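Aac(6')-ib (Escherichia coli, PDB 2BUE) probably transfers the acetyl group of acetyl-CoA to the 6'-amino group of aminoglycosides such as kanamycin B, a reaction that confers antibiotic resistance. Local coordinates at residues A[164-175]-A[184-192]. The protein carries 2 engineered substitutions. Numbering follows the deposited sequence.
Sequences IRCYEKAGFERQ and PAVYMVQTR. With COA (coenzyme A), chain B.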
ATOM      1  N   ILE A 164      -2.943  10.489  -4.281  1.00 11.79           N
ATOM      2  CA  ILE A 164      -2.812  11.484  -3.197  1.00 11.94           C
ATOM      3  C   ILE A 164      -4.179  11.848  -2.591  1.00 12.15           C
ATOM      4  O   ILE A 164      -4.349  11.849  -1.355  1.00 12.76           O
ATOM      5  CB  ILE A 164      -2.038  12.758  -3.672  1.00 10.93           C
ATOM      6  CG1 ILE A 164      -0.580  12.401  -4.029  1.00 11.19           C
ATOM      7  CG2 ILE A 164      -2.088  13.855  -2.613  1.00 12.25           C
ATOM      8  CD1 ILE A 164       0.108  13.448  -4.923  1.00 11.97           C
ATOM      9  N   ARG A 165      -5.160  12.130  -3.451  1.00 12.97           N
ATOM     10  CA  ARG A 165      -6.506  12.437  -2.981  1.00 14.56           C
ATOM     11  C   ARG A 165      -7.152  11.262  -2.244  1.00 13.69           C
ATOM     12  O   ARG A 165      -7.768  11.456  -1.199  1.00 13.68           O
ATOM     13  CB  ARG A 165      -7.400  12.911  -4.132  1.00 15.39           C
ATOM     14  CG  ARG A 165      -8.816  13.256  -3.680  1.00 19.88           C
ATOM     15  CD  ARG A 165      -8.891  14.617  -2.973  1.00 27.97           C
ATOM     16  NE  ARG A 165     -10.099  14.738  -2.149  1.00 32.40           N
ATOM     17  CZ  ARG A 165     -10.094  15.003  -0.842  1.00 35.15           C
ATOM     18  NH1 ARG A 165      -8.947  15.200  -0.200  1.00 35.90           N
ATOM     19  NH2 ARG A 165     -11.241  15.091  -0.171  1.00 37.24           N
ATOM     20  N   CYS A 166      -6.996  10.052  -2.778  1.00 13.50           N
ATOM     21  CA  CYS A 166      -7.523   8.856  -2.100  1.00 13.17           C
ATOM     22  C   CYS A 166      -6.949   8.779  -0.671  1.00 12.42           C
ATOM     23  O   CYS A 166      -7.692   8.597   0.303  1.00 12.44           O
ATOM     24  CB  CYS A 166      -7.155   7.611  -2.897  1.00 13.79           C
ATOM     25  SG  CYS A 166      -7.482   6.057  -2.043  1.00 14.47           S
ATOM     26  N   TYR A 167      -5.629   8.951  -0.555  1.00 11.84           N
ATOM     27  CA  TYR A 167      -4.984   8.878   0.753  1.00 11.92           C
ATOM     28  C   TYR A 167      -5.504   9.948   1.721  1.00 11.91           C
ATOM     29  O   TYR A 167      -5.742   9.671   2.897  1.00 12.01           O
ATOM     30  CB  TYR A 167      -3.460   8.952   0.630  1.00 12.88           C
ATOM     31  CG  TYR A 167      -2.821   7.670   0.128  1.00 12.75           C
ATOM     32  CD1 TYR A 167      -3.053   6.448   0.809  1.00 15.17           C
ATOM     33  CD2 TYR A 167      -1.904   7.687  -0.941  1.00 13.83           C
ATOM     34  CE1 TYR A 167      -2.436   5.243   0.403  1.00 15.74           C
ATOM     35  CE2 TYR A 167      -1.297   6.480  -1.379  1.00 14.29           C
ATOM     36  CZ  TYR A 167      -1.577   5.260  -0.686  1.00 14.39           C
ATOM     37  OH  TYR A 167      -1.018   4.028  -1.037  1.00 17.95           O
ATOM     38  N   GLU A 168      -5.683  11.165   1.209  1.00 11.99           N
ATOM     39  CA  GLU A 168      -6.282  12.251   2.011  1.00 13.22           C
ATOM     40  C   GLU A 168      -7.681  11.881   2.497  1.00 13.21           C
ATOM     41  O   GLU A 168      -7.997  12.079   3.673  1.00 13.66           O
ATOM     42  CB  GLU A 168      -6.318  13.550   1.199  1.00 13.57           C
ATOM     43  CG  GLU A 168      -4.942  14.172   1.017  1.00 16.67           C
ATOM     44  CD  GLU A 168      -5.026  15.529   0.342  1.00 19.62           C
ATOM     45  OE1 GLU A 168      -5.968  15.717  -0.470  1.00 22.69           O
ATOM     46  OE2 GLU A 168      -4.156  16.386   0.623  1.00 20.91           O
ATOM     47  N   LYS A 169      -8.504  11.337   1.602  1.00 13.46           N
ATOM     48  CA  LYS A 169      -9.866  10.909   1.962  1.00 14.95           C
ATOM     49  C   LYS A 169      -9.844   9.821   3.045  1.00 15.45           C
ATOM     50  O   LYS A 169     -10.739   9.747   3.900  1.00 17.00           O
ATOM     51  CB  LYS A 169     -10.623  10.419   0.733  1.00 16.45           C
ATOM     52  CG  LYS A 169     -10.954  11.540  -0.238  1.00 19.17           C
ATOM     53  CD  LYS A 169     -12.133  11.190  -1.103  1.00 26.47           C
ATOM     54  CE  LYS A 169     -11.786  10.116  -2.063  1.00 28.26           C
ATOM     55  NZ  LYS A 169     -13.011   9.491  -2.652  1.00 31.69           N
ATOM     56  N   ALA A 170      -8.797   9.001   3.026  1.00 15.05           N
ATOM     57  CA  ALA A 170      -8.617   7.961   4.047  1.00 14.99           C
ATOM     58  C   ALA A 170      -7.905   8.420   5.335  1.00 15.53           C
ATOM     59  O   ALA A 170      -7.569   7.574   6.189  1.00 16.01           O
ATOM     60  CB  ALA A 170      -7.886   6.761   3.443  1.00 14.85           C
ATOM     61  N   GLY A 171      -7.627   9.720   5.464  1.00 14.26           N
ATOM     62  CA  GLY A 171      -7.130  10.305   6.723  1.00 13.99           C
ATOM     63  C   GLY A 171      -5.641  10.634   6.759  1.00 13.49           C
ATOM     64  O   GLY A 171      -5.108  11.003   7.803  1.00 13.49           O
ATOM     65  N   PHE A 172      -4.951  10.477   5.626  1.00 12.69           N
ATOM     66  CA  PHE A 172      -3.538  10.815   5.567  1.00 11.62           C
ATOM     67  C   PHE A 172      -3.370  12.314   5.325  1.00 12.75           C
ATOM     68  O   PHE A 172      -4.237  12.952   4.721  1.00 13.93           O
ATOM     69  CB  PHE A 172      -2.836  10.032   4.448  1.00 11.07           C
ATOM     70  CG  PHE A 172      -2.608   8.584   4.788  1.00  9.06           C
ATOM     71  CD1 PHE A 172      -1.366   8.176   5.299  1.00  9.77           C
ATOM     72  CD2 PHE A 172      -3.628   7.640   4.600  1.00  9.58           C
ATOM     73  CE1 PHE A 172      -1.139   6.840   5.645  1.00  9.65           C
ATOM     74  CE2 PHE A 172      -3.410   6.312   4.930  1.00 11.06           C
ATOM     75  CZ  PHE A 172      -2.164   5.911   5.451  1.00  9.87           C
ATOM     76  N   GLU A 173      -2.268  12.859   5.826  1.00 13.23           N
ATOM     77  CA  GLU A 173      -1.947  14.276   5.597  1.00 15.04           C
ATOM     78  C   GLU A 173      -0.611  14.418   4.900  1.00 13.74           C
ATOM     79  O   GLU A 173       0.374  13.804   5.304  1.00 12.07           O
ATOM     80  CB  GLU A 173      -1.975  15.053   6.912  1.00 15.73           C
ATOM     81  CG  GLU A 173      -3.413  15.097   7.467  1.00 19.38           C
ATOM     82  CD  GLU A 173      -3.576  15.824   8.797  1.00 20.11           C
ATOM     83  OE1 GLU A 173      -2.589  16.363   9.367  1.00 25.75           O
ATOM     84  OE2 GLU A 173      -4.732  15.839   9.284  1.00 27.97           O
ATOM     85  N   ARG A 174      -0.592  15.236   3.842  1.00 13.15           N
ATOM     86  CA  ARG A 174       0.657  15.535   3.129  1.00 13.59           C
ATOM     87  C   ARG A 174       1.643  16.287   4.037  1.00 12.87           C
ATOM     88  O   ARG A 174       1.286  17.283   4.667  1.00 13.74           O
ATOM     89  CB  ARG A 174       0.378  16.343   1.846  1.00 13.99           C
ATOM     90  CG  ARG A 174      -0.279  15.542   0.746  1.00 13.80           C
ATOM     91  CD  ARG A 174      -0.437  16.370  -0.538  1.00 15.76           C
ATOM     92  NE  ARG A 174      -1.828  16.747  -0.770  1.00 14.61           N
ATOM     93  CZ  ARG A 174      -2.279  17.327  -1.888  1.00 16.72           C
ATOM     94  NH1 ARG A 174      -1.449  17.652  -2.871  1.00 16.13           N
ATOM     95  NH2 ARG A 174      -3.567  17.576  -2.030  1.00 16.42           N
ATOM     96  N   GLN A 175       2.869  15.785   4.111  1.00 12.05           N
ATOM     97  CA  GLN A 175       3.920  16.413   4.899  1.00 11.58           C
ATOM     98  C   GLN A 175       4.892  17.228   4.060  1.00 12.20           C
ATOM     99  O   GLN A 175       5.250  18.348   4.428  1.00 12.60           O
ATOM    100  CB  GLN A 175       4.697  15.343   5.683  1.00 11.55           C
ATOM    101  CG  GLN A 175       3.818  14.534   6.622  1.00 11.69           C
ATOM    102  CD  GLN A 175       3.058  15.428   7.578  1.00 12.51           C
ATOM    103  OE1 GLN A 175       3.660  16.205   8.329  1.00 14.67           O
ATOM    104  NE2 GLN A 175       1.737  15.337   7.554  1.00 12.15           N
ATOM    105  N   PRO A 184      11.570  11.460  -6.118  1.00 11.52           N
ATOM    106  CA  PRO A 184      10.845  12.318  -5.186  1.00 11.44           C
ATOM    107  C   PRO A 184       9.459  11.721  -4.961  1.00 10.97           C
ATOM    108  O   PRO A 184       8.849  11.220  -5.910  1.00 10.62           O
ATOM    109  CB  PRO A 184      10.710  13.650  -5.965  1.00 12.42           C
ATOM    110  CG  PRO A 184      11.808  13.603  -6.973  1.00 13.53           C
ATOM    111  CD  PRO A 184      11.985  12.170  -7.347  1.00 12.49           C
ATOM    112  N   ALA A 185       8.983  11.774  -3.713  1.00 10.17           N
ATOM    113  CA  ALA A 185       7.665  11.300  -3.370  1.00  9.92           C
ATOM    114  C   ALA A 185       7.008  12.284  -2.424  1.00 10.20           C
ATOM    115  O   ALA A 185       7.693  13.038  -1.721  1.00 10.38           O
ATOM    116  CB  ALA A 185       7.741   9.904  -2.701  1.00  9.76           C
ATOM    117  N   VAL A 186       5.681  12.274  -2.420  1.00  9.22           N
ATOM    118  CA  VAL A 186       4.937  13.097  -1.473  1.00  9.98           C
ATOM    119  C   VAL A 186       4.751  12.247  -0.215  1.00  9.23           C
ATOM    120  O   VAL A 186       3.973  11.299  -0.227  1.00  9.23           O
ATOM    121  CB  VAL A 186       3.598  13.563  -2.049  1.00 10.31           C
ATOM    122  CG1 VAL A 186       2.809  14.370  -1.014  1.00 11.12           C
ATOM    123  CG2 VAL A 186       3.858  14.422  -3.319  1.00 12.33           C
ATOM    124  N   TYR A 187       5.481  12.598   0.845  1.00  8.97           N
ATOM    125  CA  TYR A 187       5.409  11.849   2.100  1.00  9.32           C
ATOM    126  C   TYR A 187       4.104  12.214   2.815  1.00  9.58           C
ATOM    127  O   TYR A 187       3.820  13.392   3.074  1.00  9.87           O
ATOM    128  CB  TYR A 187       6.600  12.210   2.964  1.00 10.09           C
ATOM    129  CG  TYR A 187       6.727  11.301   4.141  1.00  9.21           C
ATOM    130  CD1 TYR A 187       6.967   9.921   3.964  1.00  9.30           C
ATOM    131  CD2 TYR A 187       6.610  11.805   5.430  1.00 10.75           C
ATOM    132  CE1 TYR A 187       7.101   9.064   5.079  1.00  9.64           C
ATOM    133  CE2 TYR A 187       6.724  10.953   6.555  1.00  9.79           C
ATOM    134  CZ  TYR A 187       6.951   9.595   6.364  1.00 11.50           C
ATOM    135  OH  TYR A 187       7.026   8.784   7.477  1.00  9.88           O
ATOM    136  N   MET A 188       3.300  11.195   3.124  1.00  9.14           N
ATOM    137  CA  MET A 188       2.002  11.398   3.774  1.00  9.18           C
ATOM    138  C   MET A 188       1.912  10.511   5.006  1.00  9.70           C
ATOM    139  O   MET A 188       2.381   9.383   4.978  1.00  9.87           O
ATOM    140  CB  MET A 188       0.870  11.019   2.816  1.00  9.67           C
ATOM    141  CG  MET A 188       0.906  11.857   1.510  1.00  9.81           C
ATOM    142  SD  MET A 188      -0.462  11.462   0.424  1.00 11.54           S
ATOM    143  CE  MET A 188      -1.862  12.156   1.284  1.00 10.04           C
ATOM    144  N   VAL A 189       1.268  11.006   6.056  1.00  9.81           N
ATOM    145  CA  VAL A 189       1.180  10.231   7.301  1.00 10.09           C
ATOM    146  C   VAL A 189      -0.196  10.326   7.951  1.00 10.98           C
ATOM    147  O   VAL A 189      -0.961  11.289   7.742  1.00 10.96           O
ATOM    148  CB  VAL A 189       2.294  10.631   8.334  1.00  9.13           C
ATOM    149  CG1 VAL A 189       3.701  10.536   7.753  1.00 11.44           C
ATOM    150  CG2 VAL A 189       2.025  12.002   8.963  1.00 11.64           C
ATOM    151  N   GLN A 190      -0.489   9.321   8.776  1.00 10.31           N
ATOM    152  CA  GLN A 190      -1.656   9.301   9.644  1.00 11.06           C
ATOM    153  C   GLN A 190      -1.185   8.714  10.983  1.00 10.52           C
ATOM    154  O   GLN A 190      -0.750   7.573  11.029  1.00 10.82           O
ATOM    155  CB  GLN A 190      -2.740   8.420   9.034  1.00 11.25           C
ATOM    156  CG  GLN A 190      -4.037   8.476   9.788  1.00 13.83           C
ATOM    157  CD  GLN A 190      -5.188   7.769   9.104  1.00 15.89           C
ATOM    158  OE1 GLN A 190      -5.116   7.330   7.923  1.00 17.54           O
ATOM    159  NE2 GLN A 190      -6.291   7.685   9.825  1.00 16.78           N
ATOM    160  N   THR A 191      -1.234   9.499  12.062  1.00 10.94           N
ATOM    161  CA  THR A 191      -0.763   9.031  13.375  1.00 10.91           C
ATOM    162  C   THR A 191      -1.866   8.259  14.097  1.00 10.85           C
ATOM    163  O   THR A 191      -3.045   8.419  13.801  1.00 10.60           O
ATOM    164  CB  THR A 191      -0.360  10.211  14.296  1.00 12.31           C
ATOM    165  OG1 THR A 191      -1.526  11.008  14.567  1.00 12.16           O
ATOM    166  CG2 THR A 191       0.755  11.076  13.625  1.00 12.62           C
ATOM    167  N   ARG A 192      -1.474   7.462  15.093  1.00 10.47           N
ATOM    168  CA  ARG A 192      -2.459   6.750  15.881  1.00 11.12           C
ATOM    169  C   ARG A 192      -3.376   7.746  16.572  1.00 11.11           C
ATOM    170  O   ARG A 192      -4.559   7.516  16.619  1.00 11.38           O
ATOM    171  CB  ARG A 192      -1.794   5.838  16.910  1.00 10.70           C
ATOM    172  CG  ARG A 192      -2.834   5.100  17.761  1.00 10.29           C
ATOM    173  CD  ARG A 192      -2.175   4.160  18.759  1.00 10.85           C
ATOM    174  NE  ARG A 192      -1.567   2.995  18.108  1.00 10.33           N
ATOM    175  CZ  ARG A 192      -2.237   1.902  17.727  1.00 10.08           C
ATOM    176  NH1 ARG A 192      -3.557   1.814  17.900  1.00  9.31           N
ATOM    177  NH2 ARG A 192      -1.576   0.906  17.117  1.00 10.56           N
TER
HETATM  178  N1A COA B1200      -6.517  13.401 -10.745  1.00 42.67           N
HETATM  179  C2A COA B1200      -6.736  13.965  -9.559  1.00 42.45           C
HETATM  180  N3A COA B1200      -7.699  13.530  -8.758  1.00 42.51           N
HETATM  181  C4A COA B1200      -8.475  12.503  -9.145  1.00 41.95           C
HETATM  182  C5A COA B1200      -8.280  11.893 -10.372  1.00 42.93           C
HETATM  183  C6A COA B1200      -7.264  12.366 -11.188  1.00 42.58           C
HETATM  184  N6A COA B1200      -7.051  11.793 -12.377  1.00 42.42           N
HETATM  185  N7A COA B1200      -9.176  10.916 -10.502  1.00 43.29           N
HETATM  186  C8A COA B1200      -9.919  10.908  -9.399  1.00 42.65           C
HETATM  187  N9A COA B1200      -9.495  11.878  -8.581  1.00 42.29           N
HETATM  188  C1B COA B1200     -10.025  12.186  -7.258  1.00 41.32           C
HETATM  189  C2B COA B1200     -11.430  11.621  -7.225  1.00 41.48           C
HETATM  190  O2B COA B1200     -12.340  12.660  -7.603  1.00 43.24           O
HETATM  191  C3B COA B1200     -11.558  11.200  -5.764  1.00 41.00           C
HETATM  192  O3B COA B1200     -11.735  12.364  -4.951  1.00 44.05           O
HETATM  193  P3B COA B1200     -13.198  12.907  -4.595  1.00 47.39           P
HETATM  194  O7A COA B1200     -12.929  14.038  -3.467  1.00 48.04           O
HETATM  195  O8A COA B1200     -13.977  11.700  -3.874  1.00 47.17           O
HETATM  196  O9A COA B1200     -13.904  13.433  -5.797  1.00 48.38           O
HETATM  197  C4B COA B1200     -10.158  10.645  -5.461  1.00 37.01           C
HETATM  198  O4B COA B1200      -9.247  11.319  -6.371  1.00 37.53           O
HETATM  199  C5B COA B1200      -9.905   9.137  -5.508  1.00 32.33           C
HETATM  200  O5B COA B1200     -10.616   8.431  -4.483  1.00 26.61           O
HETATM  201  P1A COA B1200     -11.146   6.928  -4.822  1.00 22.87           P
HETATM  202  O1A COA B1200     -11.404   6.173  -3.542  1.00 24.10           O
HETATM  203  O2A COA B1200     -12.213   6.911  -5.854  1.00 23.34           O
HETATM  204  O3A COA B1200      -9.817   6.335  -5.473  1.00 20.71           O
HETATM  205  P2A COA B1200      -9.755   4.904  -6.253  1.00 20.42           P
HETATM  206  O4A COA B1200     -10.889   4.067  -5.816  1.00 19.72           O
HETATM  207  O5A COA B1200      -9.482   5.108  -7.706  1.00 21.36           O
HETATM  208  O6A COA B1200      -8.402   4.318  -5.579  1.00 20.90           O
HETATM  209  CBP COA B1200      -6.063   4.036  -6.182  1.00 17.37           C
HETATM  210  CCP COA B1200      -7.133   5.021  -5.666  1.00 17.47           C
HETATM  211  CDP COA B1200      -4.730   4.809  -6.311  1.00 18.58           C
HETATM  212  CEP COA B1200      -5.920   2.882  -5.155  1.00 14.99           C
HETATM  213  CAP COA B1200      -6.508   3.473  -7.574  1.00 17.81           C
HETATM  214  OAP COA B1200      -6.929   4.546  -8.442  1.00 19.21           O
HETATM  215  C9P COA B1200      -5.424   2.603  -8.249  1.00 17.40           C
HETATM  216  O9P COA B1200      -5.180   1.477  -7.811  1.00 16.50           O
HETATM  217  N8P COA B1200      -4.801   3.158  -9.313  1.00 18.16           N
HETATM  218  C7P COA B1200      -3.739   2.467 -10.078  1.00 19.68           C
HETATM  219  C6P COA B1200      -2.555   2.066  -9.159  1.00 21.60           C
HETATM  220  C5P COA B1200      -2.057   3.201  -8.232  1.00 24.11           C
HETATM  221  O5P COA B1200      -2.008   4.375  -8.612  1.00 21.45           O
HETATM  222  N4P COA B1200      -1.669   2.816  -7.005  1.00 22.83           N
HETATM  223  C3P COA B1200      -1.202   3.806  -6.011  1.00 24.72           C
HETATM  224  C2P COA B1200       0.294   4.097  -6.106  1.00 27.31           C
HETATM  225  S1P COA B1200       0.878   5.213  -4.752  1.00 29.33           S
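Glu173 O takes two donors from opposite faces of its carbonyl plane: Val189 N across the strands at 3.0 Å, and Gln175 NE2 of its own strand, at 3.0 Å from that same Glu173 O. This is the antiparallel hairpin 173-180/183-191 that closes one side of the GNAT sheet, with helix 161-169 leading into it. Glu173 and Val189 form a hydrogen-bonded pair, completed by Glu173 N to Val189 O at 2.8 Å. The Gln175 chain bends at its second torsion (chi2 -55°), which swings the amide back to its own strand and lays NE2 against Val189 CG2.

On the sheet face of Met188 and Arg174, the Met188 methyl packs between helix 161-169 and its strand, CE lying 3.6 Å from Tyr167 CB and also touching Glu168 CG and Phe172 CB, while SD stands oblique to the Tyr167 ring in a Met-aromatic contact. Gly171, at positive phi, ends the helix in a Schellman motif; the next residue, Phe172, turns a ring face to Gln190 CB of the neighbouring strand, a CH-pi contact.

The same helix serves coenzyme A: Lys169 NZ hydrogen-bonds to phosphate oxygen O8A at 2.7 Å, and Arg165 NE to O7A of the same phosphate. Arg165 also salt-bridges Glu168, whose OE2 accepts from both Arg174 NE, at 2.7 Å, and Arg174 NH2, the two coming from one face of the carboxylate.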